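Local structure of putative exported protein (Aeromonas hydrophila subsp. hydrophila, 4PJ2) at residues 17-22 with 30-35. The protein probably inhibits i-type lysozymes in the periplasm and binds a magnesium ion. Numbering follows the deposited sequence.
With GOL (glycerol), chain E.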
ATOM      1  N   VAL A  17      -9.427 -21.026  -1.848  0.77 12.40           N
ATOM      2  CA  VAL A  17      -8.440 -20.098  -2.377  0.77 12.34           C
ATOM      3  C   VAL A  17      -7.497 -19.688  -1.254  0.77 12.50           C
ATOM      4  O   VAL A  17      -7.908 -19.523  -0.111  0.77 13.57           O
ATOM      5  CB  VAL A  17      -9.144 -18.886  -3.088  0.77 14.64           C
ATOM      6  CG1 VAL A  17      -9.841 -17.971  -2.098  0.77 14.81           C
ATOM      7  CG2 VAL A  17      -8.183 -18.086  -3.882  0.77 16.10           C
ATOM      8  N   THR A  18      -6.220 -19.518  -1.582  1.00 11.72           N
ATOM      9  CA  THR A  18      -5.287 -18.873  -0.685  1.00 11.49           C
ATOM     10  C   THR A  18      -4.714 -17.636  -1.358  1.00 11.18           C
ATOM     11  O   THR A  18      -4.613 -17.560  -2.579  1.00 11.16           O
ATOM     12  CB  THR A  18      -4.149 -19.783  -0.237  1.00 12.33           C
ATOM     13  OG1 THR A  18      -3.322 -20.067  -1.361  1.00 11.90           O
ATOM     14  CG2 THR A  18      -4.667 -21.073   0.372  1.00 12.71           C
ATOM     15  N   VAL A  19      -4.353 -16.670  -0.529  1.00 10.85           N
ATOM     16  CA  VAL A  19      -3.758 -15.422  -0.992  1.00 10.92           C
ATOM     17  C   VAL A  19      -2.552 -15.162  -0.118  1.00 10.72           C
ATOM     18  O   VAL A  19      -2.660 -15.180   1.105  1.00 12.31           O
ATOM     19  CB  VAL A  19      -4.745 -14.243  -0.908  1.00 11.99           C
ATOM     20  CG1 VAL A  19      -4.073 -12.962  -1.407  1.00 12.73           C
ATOM     21  CG2 VAL A  19      -5.990 -14.555  -1.716  1.00 12.27           C
ATOM     22  N   SER A  20      -1.411 -14.906  -0.757  1.00 11.00           N
ATOM     23  CA  SER A  20      -0.138 -14.731  -0.059  1.00 11.88           C
ATOM     24  C   SER A  20       0.651 -13.585  -0.646  1.00 12.38           C
ATOM     25  O   SER A  20       0.694 -13.427  -1.856  1.00 12.63           O
ATOM     26  CB  SER A  20       0.751 -15.956  -0.284  1.00 13.79           C
ATOM     27  OG  SER A  20       0.234 -17.108   0.304  1.00 16.17           O
ATOM     28  N   GLU A  21       1.325 -12.808   0.199  1.00 12.59           N
ATOM     29  CA  GLU A  21       2.345 -11.885  -0.299  1.00 13.36           C
ATOM     30  C   GLU A  21       3.615 -12.644  -0.650  1.00 13.19           C
ATOM     31  O   GLU A  21       3.920 -13.681  -0.078  1.00 14.93           O
ATOM     32  CB  GLU A  21       2.621 -10.803   0.748  1.00 15.15           C
ATOM     33  CG  GLU A  21       1.490  -9.769   0.789  1.00 16.47           C
ATOM     34  CD  GLU A  21       1.631  -8.727   1.878  1.00 20.37           C
ATOM     35  OE1 GLU A  21       2.450  -8.927   2.789  1.00 24.38           O
ATOM     36  OE2 GLU A  21       0.910  -7.702   1.835  1.00 21.18           O
ATOM     37  N   GLY A  22       4.371 -12.123  -1.595  1.00 13.14           N
ATOM     38  CA  GLY A  22       5.620 -12.769  -1.976  1.00 13.34           C
ATOM     39  C   GLY A  22       6.646 -12.830  -0.854  1.00 13.37           C
ATOM     40  O   GLY A  22       6.827 -11.879  -0.098  1.00 14.52           O
ATOM     41  N   GLY A  30       5.725  -5.147  -3.974  1.00 12.35           N
ATOM     42  CA  GLY A  30       6.136  -6.486  -4.361  1.00 11.78           C
ATOM     43  C   GLY A  30       5.017  -7.141  -5.123  1.00 11.14           C
ATOM     44  O   GLY A  30       4.503  -6.585  -6.091  1.00 11.47           O
ATOM     45  N   SER A  31       4.635  -8.331  -4.685  1.00 10.64           N
ATOM     46  CA  SER A  31       3.645  -9.134  -5.373  1.00 10.57           C
ATOM     47  C   SER A  31       2.761  -9.827  -4.360  1.00 10.23           C
ATOM     48  O   SER A  31       3.057  -9.899  -3.178  1.00 11.00           O
ATOM     49  CB  SER A  31       4.323 -10.176  -6.258  1.00 10.62           C
ATOM     50  OG  SER A  31       4.979 -11.155  -5.457  1.00 11.11           O
ATOM     51  N   TYR A  32       1.696 -10.407  -4.875  1.00 10.64           N
ATOM     52  CA  TYR A  32       0.948 -11.399  -4.137  1.00  9.82           C
ATOM     53  C   TYR A  32       0.492 -12.452  -5.122  1.00 10.14           C
ATOM     54  O   TYR A  32       0.491 -12.239  -6.328  1.00 10.96           O
ATOM     55  CB  TYR A  32      -0.225 -10.773  -3.395  1.00 11.17           C
ATOM     56  CG  TYR A  32      -1.346 -10.290  -4.268  1.00 11.68           C
ATOM     57  CD1 TYR A  32      -2.414 -11.117  -4.560  1.00 12.39           C
ATOM     58  CD2 TYR A  32      -1.362  -9.007  -4.777  1.00 12.77           C
ATOM     59  CE1 TYR A  32      -3.461 -10.663  -5.323  1.00 12.55           C
ATOM     60  CE2 TYR A  32      -2.402  -8.550  -5.543  1.00 13.54           C
ATOM     61  CZ  TYR A  32      -3.451  -9.378  -5.810  1.00 13.48           C
ATOM     62  OH  TYR A  32      -4.514  -8.958  -6.567  1.00 14.93           O
ATOM     63  N   ASP A  33       0.110 -13.608  -4.605  1.00 10.21           N
ATOM     64  CA  ASP A  33      -0.450 -14.635  -5.451  1.00 10.76           C
ATOM     65  C   ASP A  33      -1.765 -15.120  -4.894  1.00 10.73           C
ATOM     66  O   ASP A  33      -2.032 -15.012  -3.698  1.00 11.80           O
ATOM     67  CB  ASP A  33       0.518 -15.798  -5.671  1.00 11.99           C
ATOM     68  CG  ASP A  33       0.894 -16.524  -4.405  1.00 12.99           C
ATOM     69  OD1 ASP A  33       1.962 -16.191  -3.824  1.00 14.21           O
ATOM     70  OD2 ASP A  33       0.149 -17.460  -4.027  1.00 13.74           O
ATOM     71  N   VAL A  34      -2.579 -15.601  -5.818  1.00 10.52           N
ATOM     72  CA  VAL A  34      -3.855 -16.218  -5.538  1.00 10.45           C
ATOM     73  C   VAL A  34      -3.761 -17.631  -6.088  1.00 10.43           C
ATOM     74  O   VAL A  34      -3.404 -17.820  -7.231  1.00 10.88           O
ATOM     75  CB  VAL A  34      -4.983 -15.466  -6.261  1.00 11.47           C
ATOM     76  CG1 VAL A  34      -6.304 -16.153  -6.005  1.00 12.30           C
ATOM     77  CG2 VAL A  34      -5.034 -14.003  -5.823  1.00 11.87           C
ATOM     78  N   ARG A  35      -4.086 -18.608  -5.259  1.00  9.80           N
ATOM     79  CA  ARG A  35      -4.029 -20.025  -5.645  1.00 10.40           C
ATOM     80  C   ARG A  35      -5.389 -20.642  -5.388  1.00 10.00           C
ATOM     81  O   ARG A  35      -5.953 -20.455  -4.322  1.00 11.84           O
ATOM     82  CB  ARG A  35      -2.948 -20.772  -4.864  1.00 10.63           C
ATOM     83  CG  ARG A  35      -1.521 -20.413  -5.294  1.00 10.10           C
ATOM     84  CD  ARG A  35      -0.513 -21.023  -4.366  1.00 11.46           C
ATOM     85  NE  ARG A  35       0.753 -21.469  -4.936  1.00 12.68           N
ATOM     86  CZ  ARG A  35       1.895 -20.797  -4.973  1.00 12.52           C
ATOM     87  NH1 ARG A  35       1.972 -19.524  -4.622  1.00 14.04           N
ATOM     88  NH2 ARG A  35       2.970 -21.416  -5.431  1.00 13.60           N
TER
HETATM   89  C1  GOL E 201       5.045 -18.493  -1.795  1.00 18.23           C
HETATM   90  O1  GOL E 201       5.265 -17.895  -3.033  1.00 19.08           O
HETATM   91  C2  GOL E 201       3.862 -17.829  -1.116  1.00 18.39           C
HETATM   92  O2  GOL E 201       2.700 -17.972  -1.928  1.00 18.21           O
HETATM   93  C3  GOL E 201       3.746 -18.559   0.225  1.00 20.57           C
HETATM   94  O3  GOL E 201       2.705 -18.036   1.010  1.00 21.86           O
HETATM   95  O   HOH W   1      -1.073 -18.325  -1.752  1.00 15.05           O
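Residues 17-22 and 30-35 lie on strands 16-21 and 30-37, the two inner strands of a four-stranded antiparallel sheet, joined as a beta hairpin. Thr18 faces Arg35 and Ser20 faces Asp33 in hydrogen-bonded pairs, each closed by two backbone bonds; Asp33 N reaches Ser20 O at 2.8 Å. Val19 with Val34 and Glu21 with Tyr32 are the non-hydrogen-bonded pairs. Toward the connecting loop, Gly22 N still bonds Ser31 O, but from well above the carbonyl plane.

The two faces differ. Val19, Val34 and Tyr32 point to the second sheet, where Leu77 packs on Val19 and Val34. Val19 CG1, anti to the backbone N (chi1 -180°), lies 4.0 Å from Tyr32 CD1, and the two side chains run side by side. Beyond that, the ring leads away from strand 16-21, and Tyr32 OH hydrogen-bonds Asp93 OD2.

Thr18, Ser20, Asp33 and Arg35 form the polar face. Asp33 CG lies between its own N and carbonyl carbon (chi1 62°), and Asp33 OD1 lies 3.7 Å from Ser20 CB. A glycerol, probably from crystallisation, bonds Asp33 OD1 through O2 and Ser20 OG through O3. Arg35 NH1 forms a salt bridge with Asp33 OD2 at 2.8 Å, from above the carboxylate plane. One water donates to this same OD2 and also bonds Thr18 OG1 (2.9 Å) and Ser20 OG (2.7 Å).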